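3'-5' exonuclease crn-4 (Caenorhabditis elegans, PDB 5DK5) degrades DNA and RNA as a 3'-5' exonuclease of the DEDDh family, preferring single-stranded RNA, and takes part in apoptotic DNA degradation. Local coordinates at residues Q35-C39 and P298-I304; I60-K64 and Q101-W105; W224-L229 and E247-V253. One frame throughout, in Å; residues are numbered along the deposited sequence.

Interaction 1: Q35-C39 and P298-I304; sequences QDYPC and PIHFAKI
Pro38 and Phe301 have the nearest CA atoms of the two segments, 4.7 Å apart, where a doubly kinked loop meets the first turn of a C-terminal helix. Asp36 and Pro38 each sit at the centre of an inverse gamma turn, and Ile299 holds the N-cap position. The main link is the carboxylate of Asp36, which faces two amides of the opening turn. Phe301 N donates to Asp36 OD1 at 2.9 Å, approaching nearly in line with the C-O bond. His300 N reaches the syn lone pair of Asp36 OD2 at 3.0 Å, and both bonds are fairly straight. With chi1 at -163°, CG of Asp36 swings opposite its own N and carries both oxygens to the helix. Arg236 forms a salt bridge with the same OD2, so the buried charge has a cationic mate as well as the two amides.

The Phe301 ring turns its edge to Asp36 OD1, 3.3 Å from CD2. Further along, Pro38 CD lies 3.8 Å from His300 CD2, and Pro38 CB meets Ile304 CG2 at 3.7 Å. The His300 ring is bonded at both nitrogens by the second subunit, NE2 to Thr73 and ND1 to Asp90 of that chain. The arrangement is a carboxylate supplied from a distant loop to the amino end of a helix, where the dipole would probably stabilise its negative charge, set where helix 300-305 meets the second subunit, consistent with dimerisation through the C-terminus.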
loop_
_atom_site.group_PDB
_atom_site.type_symbol
_atom_site.label_atom_id
_atom_site.label_comp_id
_atom_site.label_asym_id
_atom_site.label_seq_id
_atom_site.Cartn_x
_atom_site.Cartn_y
_atom_site.Cartn_z
ATOM N N GLN B 35 8.861 8.243 2.845
ATOM C CA GLN B 35 8.758 8.423 4.289
ATOM C C GLN B 35 7.407 9.008 4.694
ATOM O O GLN B 35 7.023 8.941 5.862
ATOM C CB GLN B 35 9.886 9.325 4.796
ATOM C CG GLN B 35 11.266 8.692 4.708
ATOM C CD GLN B 35 11.381 7.429 5.540
ATOM O OE1 GLN B 35 10.958 7.391 6.695
ATOM N NE2 GLN B 35 11.945 6.380 4.950
ATOM N N ASP B 36 6.690 9.585 3.734
ATOM C CA ASP B 36 5.355 10.104 4.008
ATOM C C ASP B 36 4.374 8.940 3.954
ATOM O O ASP B 36 3.503 8.880 3.085
ATOM C CB ASP B 36 4.969 11.197 3.008
ATOM C CG ASP B 36 3.796 12.034 3.484
ATOM O OD1 ASP B 36 3.186 11.676 4.514
ATOM O OD2 ASP B 36 3.486 13.050 2.829
ATOM N N TYR B 37 4.532 8.015 4.895
ATOM C CA TYR B 37 3.807 6.756 4.884
ATOM C C TYR B 37 3.162 6.500 6.246
ATOM O O TYR B 37 3.827 6.628 7.273
ATOM C CB TYR B 37 4.760 5.616 4.526
ATOM C CG TYR B 37 4.077 4.335 4.108
ATOM C CD1 TYR B 37 3.728 3.372 5.047
ATOM C CD2 TYR B 37 3.794 4.083 2.773
ATOM C CE1 TYR B 37 3.106 2.196 4.664
ATOM C CE2 TYR B 37 3.175 2.915 2.383
ATOM C CZ TYR B 37 2.834 1.974 3.331
ATOM O OH TYR B 37 2.216 0.808 2.939
ATOM N N PRO B 38 1.867 6.132 6.265
ATOM C CA PRO B 38 1.166 5.887 7.529
ATOM C C PRO B 38 1.450 4.494 8.085
ATOM O O PRO B 38 0.598 3.609 8.015
ATOM C CB PRO B 38 -0.303 6.044 7.135
ATOM C CG PRO B 38 -0.348 5.541 5.739
ATOM C CD PRO B 38 0.970 5.947 5.110
ATOM N N CYS B 39 2.647 4.319 8.639
ATOM C CA CYS B 39 3.098 3.023 9.137
ATOM C C CYS B 39 2.124 2.412 10.139
ATOM O O CYS B 39 1.805 3.019 11.162
ATOM C CB CYS B 39 4.479 3.161 9.782
ATOM S SG CYS B 39 5.767 3.751 8.663
ATOM N N PRO B 298 0.719 18.554 1.050
ATOM C CA PRO B 298 0.205 18.073 2.336
ATOM C C PRO B 298 1.026 16.925 2.918
ATOM O O PRO B 298 1.606 16.140 2.168
ATOM C CB PRO B 298 -1.215 17.589 1.996
ATOM C CG PRO B 298 -1.464 17.992 0.568
ATOM C CD PRO B 298 -0.128 18.109 -0.067
ATOM N N ILE B 299 1.064 16.837 4.244
ATOM C CA ILE B 299 1.690 15.711 4.928
ATOM C C ILE B 299 0.688 14.564 5.001
ATOM O O ILE B 299 -0.227 14.583 5.824
ATOM C CB ILE B 299 2.152 16.082 6.352
ATOM C CG1 ILE B 299 2.944 17.394 6.348
ATOM C CG2 ILE B 299 2.979 14.956 6.952
ATOM C CD1 ILE B 299 4.243 17.340 5.570
ATOM N N HIS B 300 0.864 13.568 4.141
ATOM C CA HIS B 300 -0.115 12.492 4.005
ATOM C C HIS B 300 -0.350 11.734 5.313
ATOM O O HIS B 300 -1.496 11.520 5.710
ATOM C CB HIS B 300 0.322 11.510 2.913
ATOM C CG HIS B 300 -0.475 10.244 2.885
ATOM N ND1 HIS B 300 -1.825 10.216 2.606
ATOM C CD2 HIS B 300 -0.112 8.956 3.104
ATOM C CE1 HIS B 300 -2.257 8.969 2.652
ATOM N NE2 HIS B 300 -1.239 8.185 2.952
ATOM N N PHE B 301 0.728 11.335 5.982
ATOM C CA PHE B 301 0.603 10.498 7.172
ATOM C C PHE B 301 -0.039 11.267 8.323
ATOM O O PHE B 301 -0.673 10.676 9.196
ATOM C CB PHE B 301 1.970 9.943 7.596
ATOM C CG PHE B 301 2.809 10.903 8.402
ATOM C CD1 PHE B 301 2.645 11.008 9.775
ATOM C CD2 PHE B 301 3.780 11.677 7.790
ATOM C CE1 PHE B 301 3.418 11.882 10.516
ATOM C CE2 PHE B 301 4.558 12.550 8.528
ATOM C CZ PHE B 301 4.376 12.652 9.893
ATOM N N ALA B 302 0.132 12.584 8.328
ATOM C CA ALA B 302 -0.507 13.424 9.330
ATOM C C ALA B 302 -1.991 13.569 9.009
ATOM O O ALA B 302 -2.845 13.486 9.893
ATOM C CB ALA B 302 0.161 14.786 9.392
ATOM N N LYS B 303 -2.285 13.768 7.728
ATOM C CA LYS B 303 -3.650 13.989 7.269
ATOM C C LYS B 303 -4.533 12.769 7.510
ATOM O O LYS B 303 -5.661 12.892 7.982
ATOM C CB LYS B 303 -3.656 14.340 5.780
ATOM C CG LYS B 303 -4.901 15.075 5.312
ATOM C CD LYS B 303 -4.906 16.510 5.810
ATOM C CE LYS B 303 -6.016 17.322 5.170
ATOM N NZ LYS B 303 -5.970 18.748 5.596
ATOM N N ILE B 304 -4.017 11.591 7.180
ATOM C CA ILE B 304 -4.808 10.369 7.254
ATOM C C ILE B 304 -4.988 9.889 8.696
ATOM O O ILE B 304 -5.953 9.190 9.005
ATOM C CB ILE B 304 -4.174 9.238 6.405
ATOM C CG1 ILE B 304 -5.218 8.162 6.089
ATOM C CG2 ILE B 304 -2.948 8.642 7.099
ATOM C CD1 ILE B 304 -4.765 7.157 5.049
#

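Interaction 2: I60-K64 and Q101-W105; sequences ISFNK and QFQQW
Phe62 and Trp105 form the centre of this contact, in which strand 61-64 runs antiparallel to helix 101-105 (171° between directions, axes 10.1 Å apart). No hydrogen bond spans the segments; the evidence is of CH-pi and apolar contact. In the first CH-pi pair, CB of Phe62 stands above the middle of the Trp105 six-membered ring, 3.7 Å from its centroid and only 4° off the normal. The second involves Phe102, whose CB lies over a face of the Phe62 ring, 4.2 Å from the centroid. The two aromatic groups themselves meet obliquely.

Among the apolar contacts, Ile60 CG2 touches Trp105 CZ2 at 4.0 Å, and the same CZ2 comes within 3.5 Å of Ser61 C. Trp105 spans the gap because its CG points away from its own N (chi1 -178°), which sets the indole crosswise to the strand, one face against Phe62 CB. Replacing Trp105 by an alanine would probably open a gap beside Phe62 CB and leave Ile60 CG2 without its aromatic neighbour.

At the Lys64 end, the CE methylene of Lys64 passes Gln101 OE1 at 3.8 Å. Phe44 and Ile46 of strand 41-50 extend the apolar layer, Phe44 meeting the Phe62 ring edge-to-face. Helix 95-109 thus follows antiparallel strands 20-28, 41-50 and 55-65, packs against the latter two and leads to strand 116-120 beside 20-28, as in the RNase H-like fold of DEDDh exonucleases.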
loop_
_atom_site.group_PDB
_atom_site.type_symbol
_atom_site.label_atom_id
_atom_site.label_comp_id
_atom_site.label_asym_id
_atom_site.label_seq_id
_atom_site.Cartn_x
_atom_site.Cartn_y
_atom_site.Cartn_z
ATOM N N ILE B 60 8.836 -17.243 27.797
ATOM C CA ILE B 60 7.972 -16.117 28.130
ATOM C C ILE B 60 8.045 -15.086 27.014
ATOM O O ILE B 60 8.927 -14.226 27.006
ATOM C CB ILE B 60 8.364 -15.459 29.467
ATOM C CG1 ILE B 60 8.406 -16.505 30.585
ATOM C CG2 ILE B 60 7.381 -14.334 29.807
ATOM C CD1 ILE B 60 8.862 -15.964 31.927
ATOM N N SER B 61 7.113 -15.175 26.073
ATOM C CA SER B 61 7.124 -14.301 24.911
ATOM C C SER B 61 5.724 -14.016 24.387
ATOM O O SER B 61 4.794 -14.802 24.580
ATOM C CB SER B 61 7.973 -14.919 23.800
ATOM O OG SER B 61 7.555 -16.242 23.522
ATOM N N PHE B 62 5.599 -12.868 23.730
ATOM C CA PHE B 62 4.383 -12.466 23.043
ATOM C C PHE B 62 4.739 -12.223 21.583
ATOM O O PHE B 62 5.635 -11.436 21.293
ATOM C CB PHE B 62 3.798 -11.206 23.678
ATOM C CG PHE B 62 2.497 -10.767 23.077
ATOM C CD1 PHE B 62 1.299 -11.267 23.554
ATOM C CD2 PHE B 62 2.471 -9.846 22.042
ATOM C CE1 PHE B 62 0.097 -10.864 23.007
ATOM C CE2 PHE B 62 1.272 -9.439 21.492
ATOM C CZ PHE B 62 0.084 -9.947 21.976
ATOM N N ASN B 63 4.051 -12.902 20.671
ATOM C CA ASN B 63 4.384 -12.818 19.252
ATOM C C ASN B 63 3.147 -12.973 18.374
ATOM O O ASN B 63 2.679 -14.084 18.128
ATOM C CB ASN B 63 5.425 -13.879 18.890
ATOM C CG ASN B 63 5.984 -13.697 17.491
ATOM O OD1 ASN B 63 5.735 -12.687 16.834
ATOM N ND2 ASN B 63 6.751 -14.678 17.031
ATOM N N LYS B 64 2.631 -11.842 17.902
ATOM C CA LYS B 64 1.408 -11.818 17.112
ATOM C C LYS B 64 1.584 -11.003 15.841
ATOM O O LYS B 64 2.288 -9.993 15.827
ATOM C CB LYS B 64 0.250 -11.239 17.931
ATOM C CG LYS B 64 -0.697 -12.275 18.525
ATOM C CD LYS B 64 -0.171 -12.851 19.821
ATOM C CE LYS B 64 -1.290 -13.505 20.615
ATOM N NZ LYS B 64 -1.952 -14.596 19.855
ATOM N N GLN B 101 -4.941 -8.199 23.799
ATOM C CA GLN B 101 -4.345 -9.479 24.164
ATOM C C GLN B 101 -2.997 -9.257 24.845
ATOM O O GLN B 101 -2.604 -10.010 25.735
ATOM C CB GLN B 101 -4.177 -10.365 22.928
ATOM C CG GLN B 101 -5.493 -10.829 22.313
ATOM C CD GLN B 101 -5.313 -11.499 20.963
ATOM O OE1 GLN B 101 -4.352 -11.231 20.243
ATOM N NE2 GLN B 101 -6.245 -12.377 20.612
ATOM N N PHE B 102 -2.298 -8.212 24.416
ATOM C CA PHE B 102 -1.001 -7.867 24.984
ATOM C C PHE B 102 -1.142 -7.391 26.427
ATOM O O PHE B 102 -0.327 -7.734 27.281
ATOM C CB PHE B 102 -0.321 -6.798 24.125
ATOM C CG PHE B 102 0.662 -5.947 24.874
ATOM C CD1 PHE B 102 1.904 -6.444 25.226
ATOM C CD2 PHE B 102 0.348 -4.642 25.212
ATOM C CE1 PHE B 102 2.810 -5.658 25.912
ATOM C CE2 PHE B 102 1.250 -3.852 25.897
ATOM C CZ PHE B 102 2.482 -4.360 26.246
ATOM N N GLN B 103 -2.180 -6.607 26.700
ATOM C CA GLN B 103 -2.431 -6.128 28.054
ATOM C C GLN B 103 -2.787 -7.278 28.991
ATOM O O GLN B 103 -2.322 -7.326 30.131
ATOM C CB GLN B 103 -3.550 -5.088 28.057
ATOM C CG GLN B 103 -3.163 -3.771 27.410
ATOM C CD GLN B 103 -4.209 -2.699 27.610
ATOM O OE1 GLN B 103 -5.296 -2.759 27.035
ATOM N NE2 GLN B 103 -3.890 -1.711 28.437
ATOM N N GLN B 104 -3.612 -8.203 28.511
ATOM C CA GLN B 104 -3.981 -9.370 29.303
ATOM C C GLN B 104 -2.760 -10.242 29.581
ATOM O O GLN B 104 -2.632 -10.820 30.661
ATOM C CB GLN B 104 -5.061 -10.183 28.587
ATOM C CG GLN B 104 -5.511 -11.419 29.350
ATOM C CD GLN B 104 -6.008 -11.089 30.740
ATOM O OE1 GLN B 104 -6.801 -10.165 30.923
ATOM N NE2 GLN B 104 -5.531 -11.830 31.732
ATOM N N TRP B 105 -1.870 -10.328 28.599
ATOM C CA TRP B 105 -0.639 -11.098 28.733
ATOM C C TRP B 105 0.208 -10.578 29.891
ATOM O O TRP B 105 0.769 -11.360 30.657
ATOM C CB TRP B 105 0.152 -11.048 27.425
ATOM C CG TRP B 105 1.419 -11.848 27.424
ATOM C CD1 TRP B 105 1.530 -13.208 27.441
ATOM C CD2 TRP B 105 2.756 -11.335 27.379
ATOM N NE1 TRP B 105 2.855 -13.573 27.418
ATOM C CE2 TRP B 105 3.627 -12.443 27.379
ATOM C CE3 TRP B 105 3.301 -10.048 27.342
ATOM C CZ2 TRP B 105 5.014 -12.302 27.343
ATOM C CZ3 TRP B 105 4.678 -9.911 27.309
ATOM C CH2 TRP B 105 5.519 -11.031 27.311
#

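Interaction 3: W224-L229 and E247-V253; sequences WRRQPL and ERVLPLV. With IPA (isopropyl alcohol), chain N.
Arg225 and Arg248 reach past one another in opposite directions, Arg225 to three backbone carbonyls of the other segment, Arg248 to one directly and to others through water. Arg225 NH1 serves two acceptors near its plane: Leu250 O at 2.8 Å, with a bent N-H...O angle of 136°, and Glu247 O at 2.9 Å. Its NH2 donates to Pro251 O at 3.0 Å and also to Gln286. The chain kinks at chi3 (-56°), turning the group into the bend where helix 239-249 ends and leaving one face to Val253 CG2, 3.4 Å from CZ.

Arg248 binds the loop instead. Its NH1 donates to Gln227 O at 2.9 Å (163°) and to a water that makes a weak bond to Arg225 O; NH2 reaches a second water, which bridges to Pro228 O. One face of the Arg248 guanidinium is covered by Arg225 CA and Trp224 O, the latter without a hydrogen bond; Leu229 CB sits over the opposite face, 3.9 Å from Arg248 CZ. Trp224 adds apolar cover, with CZ2 3.5 Å from Val253 CG1 and the edge of its ring toward Glu247 CB. An isopropyl alcohol, probably from the crystallisation liquor, donates to Arg226 O.

No carboxylate pairs with either arginine across the two segments. The chemistry is cation to carbonyl: two guanidinium groups satisfy main-chain oxygens of a helix end and an irregular loop, tying their paths together close to zinc ligand Cys220.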
loop_
_atom_site.group_PDB
_atom_site.type_symbol
_atom_site.label_atom_id
_atom_site.label_comp_id
_atom_site.label_asym_id
_atom_site.label_seq_id
_atom_site.Cartn_x
_atom_site.Cartn_y
_atom_site.Cartn_z
ATOM N N TRP B 224 12.323 23.198 22.177
ATOM C CA TRP B 224 12.923 23.208 20.845
ATOM C C TRP B 224 11.888 23.027 19.729
ATOM O O TRP B 224 12.231 23.105 18.549
ATOM C CB TRP B 224 14.006 22.127 20.737
ATOM C CG TRP B 224 13.543 20.739 21.054
ATOM C CD1 TRP B 224 13.629 20.103 22.259
ATOM C CD2 TRP B 224 12.935 19.807 20.153
ATOM N NE1 TRP B 224 13.108 18.837 22.164
ATOM C CE2 TRP B 224 12.674 18.630 20.882
ATOM C CE3 TRP B 224 12.581 19.855 18.801
ATOM C CZ2 TRP B 224 12.077 17.511 20.305
ATOM C CZ3 TRP B 224 11.988 18.743 18.231
ATOM C CH2 TRP B 224 11.742 17.588 18.983
ATOM N N ARG B 225 10.631 22.790 20.102
ATOM C CA ARG B 225 9.539 22.724 19.128
ATOM C C ARG B 225 8.790 24.052 19.038
ATOM O O ARG B 225 7.851 24.189 18.253
ATOM C CB ARG B 225 8.555 21.606 19.483
ATOM C CG ARG B 225 9.094 20.206 19.252
ATOM C CD ARG B 225 7.972 19.193 19.065
ATOM N NE ARG B 225 7.030 19.179 20.182
ATOM C CZ ARG B 225 6.026 18.314 20.303
ATOM N NH1 ARG B 225 5.829 17.383 19.380
ATOM N NH2 ARG B 225 5.219 18.376 21.352
ATOM N N ARG B 226 9.205 25.027 19.840
ATOM C CA ARG B 226 8.509 26.308 19.901
ATOM C C ARG B 226 8.684 27.102 18.611
ATOM O O ARG B 226 7.770 27.814 18.194
ATOM C CB ARG B 226 9.000 27.130 21.095
ATOM C CG ARG B 226 8.644 26.508 22.435
ATOM C CD ARG B 226 9.062 27.378 23.611
ATOM N NE ARG B 226 8.186 28.540 23.775
ATOM C CZ ARG B 226 8.518 29.806 23.523
ATOM N NH1 ARG B 226 9.730 30.131 23.089
ATOM N NH2 ARG B 226 7.622 30.763 23.715
ATOM N N GLN B 227 9.851 26.977 17.981
ATOM C CA GLN B 227 10.090 27.638 16.704
ATOM C C GLN B 227 9.766 26.674 15.560
ATOM O O GLN B 227 10.083 25.488 15.648
ATOM C CB GLN B 227 11.536 28.138 16.596
ATOM C CG GLN B 227 12.617 27.061 16.643
ATOM C CD GLN B 227 13.946 27.557 16.097
ATOM O OE1 GLN B 227 14.062 27.882 14.913
ATOM N NE2 GLN B 227 14.954 27.624 16.960
ATOM N N PRO B 228 9.113 27.173 14.492
ATOM C CA PRO B 228 8.785 26.326 13.337
ATOM C C PRO B 228 9.986 25.598 12.738
ATOM O O PRO B 228 11.083 26.149 12.671
ATOM C CB PRO B 228 8.211 27.324 12.328
ATOM C CG PRO B 228 7.629 28.397 13.163
ATOM C CD PRO B 228 8.530 28.521 14.357
ATOM N N LEU B 229 9.759 24.362 12.306
ATOM C CA LEU B 229 10.785 23.569 11.642
ATOM C C LEU B 229 11.145 24.174 10.289
ATOM O O LEU B 229 10.263 24.546 9.516
ATOM C CB LEU B 229 10.301 22.128 11.460
ATOM C CG LEU B 229 11.225 21.158 10.720
ATOM C CD1 LEU B 229 12.458 20.851 11.553
ATOM C CD2 LEU B 229 10.480 19.882 10.364
ATOM N N GLU B 247 8.785 14.462 14.528
ATOM C CA GLU B 247 8.955 15.039 15.860
ATOM C C GLU B 247 7.932 16.131 16.149
ATOM O O GLU B 247 7.470 16.275 17.282
ATOM C CB GLU B 247 10.369 15.607 16.016
ATOM C CG GLU B 247 11.447 14.554 16.242
ATOM C CD GLU B 247 12.856 15.110 16.123
ATOM O OE1 GLU B 247 13.005 16.311 15.808
ATOM O OE2 GLU B 247 13.817 14.345 16.347
ATOM N N ARG B 248 7.581 16.897 15.123
ATOM C CA ARG B 248 6.644 18.003 15.282
ATOM C C ARG B 248 5.200 17.520 15.196
ATOM O O ARG B 248 4.328 18.021 15.904
ATOM C CB ARG B 248 6.905 19.078 14.223
ATOM C CG ARG B 248 8.357 19.540 14.138
ATOM C CD ARG B 248 8.940 19.891 15.502
ATOM N NE ARG B 248 10.263 20.509 15.394
ATOM C CZ ARG B 248 10.491 21.818 15.303
ATOM N NH1 ARG B 248 9.487 22.687 15.304
ATOM N NH2 ARG B 248 11.737 22.264 15.209
ATOM N N VAL B 249 4.954 16.543 14.329
ATOM C CA VAL B 249 3.609 16.015 14.133
ATOM C C VAL B 249 3.131 15.242 15.358
ATOM O O VAL B 249 2.039 15.491 15.869
ATOM C CB VAL B 249 3.545 15.094 12.898
ATOM C CG1 VAL B 249 2.177 14.412 12.793
ATOM C CG2 VAL B 249 3.841 15.889 11.638
ATOM N N LEU B 250 3.948 14.303 15.821
ATOM C CA LEU B 250 3.578 13.479 16.965
ATOM C C LEU B 250 3.521 14.332 18.233
ATOM O O LEU B 250 4.411 15.151 18.466
ATOM C CB LEU B 250 4.565 12.326 17.139
ATOM C CG LEU B 250 4.622 11.335 15.975
ATOM C CD1 LEU B 250 5.794 10.386 16.137
ATOM C CD2 LEU B 250 3.319 10.554 15.861
ATOM N N PRO B 251 2.472 14.151 19.056
ATOM C CA PRO B 251 2.305 14.994 20.249
ATOM C C PRO B 251 3.394 14.818 21.308
ATOM O O PRO B 251 3.829 15.813 21.887
ATOM C CB PRO B 251 0.943 14.555 20.804
ATOM C CG PRO B 251 0.699 13.211 20.225
ATOM C CD PRO B 251 1.338 13.228 18.879
ATOM N N LEU B 252 3.818 13.584 21.563
ATOM C CA LEU B 252 4.816 13.324 22.599
ATOM C C LEU B 252 6.230 13.308 22.027
ATOM O O LEU B 252 6.476 12.767 20.949
ATOM C CB LEU B 252 4.527 12.003 23.317
ATOM C CG LEU B 252 3.154 11.884 23.985
ATOM C CD1 LEU B 252 3.026 10.550 24.705
ATOM C CD2 LEU B 252 2.895 13.035 24.947
ATOM N N VAL B 253 7.149 13.905 22.781
ATOM C CA VAL B 253 8.541 14.059 22.378
ATOM C C VAL B 253 9.458 13.227 23.272
ATOM O O VAL B 253 9.175 13.031 24.454
ATOM C CB VAL B 253 8.956 15.551 22.433
ATOM C CG1 VAL B 253 10.430 15.728 22.811
ATOM C CG2 VAL B 253 8.649 16.232 21.109
HETATM C C1 IPA N . 4.619 25.118 18.082
HETATM C C2 IPA N . 4.562 25.883 16.776
HETATM C C3 IPA N . 5.573 25.318 15.805
HETATM O O2 IPA N . 4.864 27.238 17.009
HETATM O O HOH W 1 6.614 22.359 15.730
HETATM O O HOH W 2 13.294 24.650 14.238
#

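Interaction 2 closes first along the chain, then interaction 3; both are nested inside the long loop closed by interaction 1, which brings residues 298-304 back to 35-39. The centres of interactions 1 and 3 are 16 Å apart, and the two touch: Phe301 CE1 meets Val249 CG1 at 3.6 Å, joining the C-terminal helix 300-305 to helix 239-249. Interaction 2 lies 29 Å and 32 Å from them, centre to centre, and on the opposite side of the chain's centre from interaction 3. It covers edge strand 55-65, whereas Val253 of interaction 3 begins edge strand 253-256. Interactions 2 and 3 thus mark the two margins of one sheet, and of the three only interaction 1 is met by the second subunit.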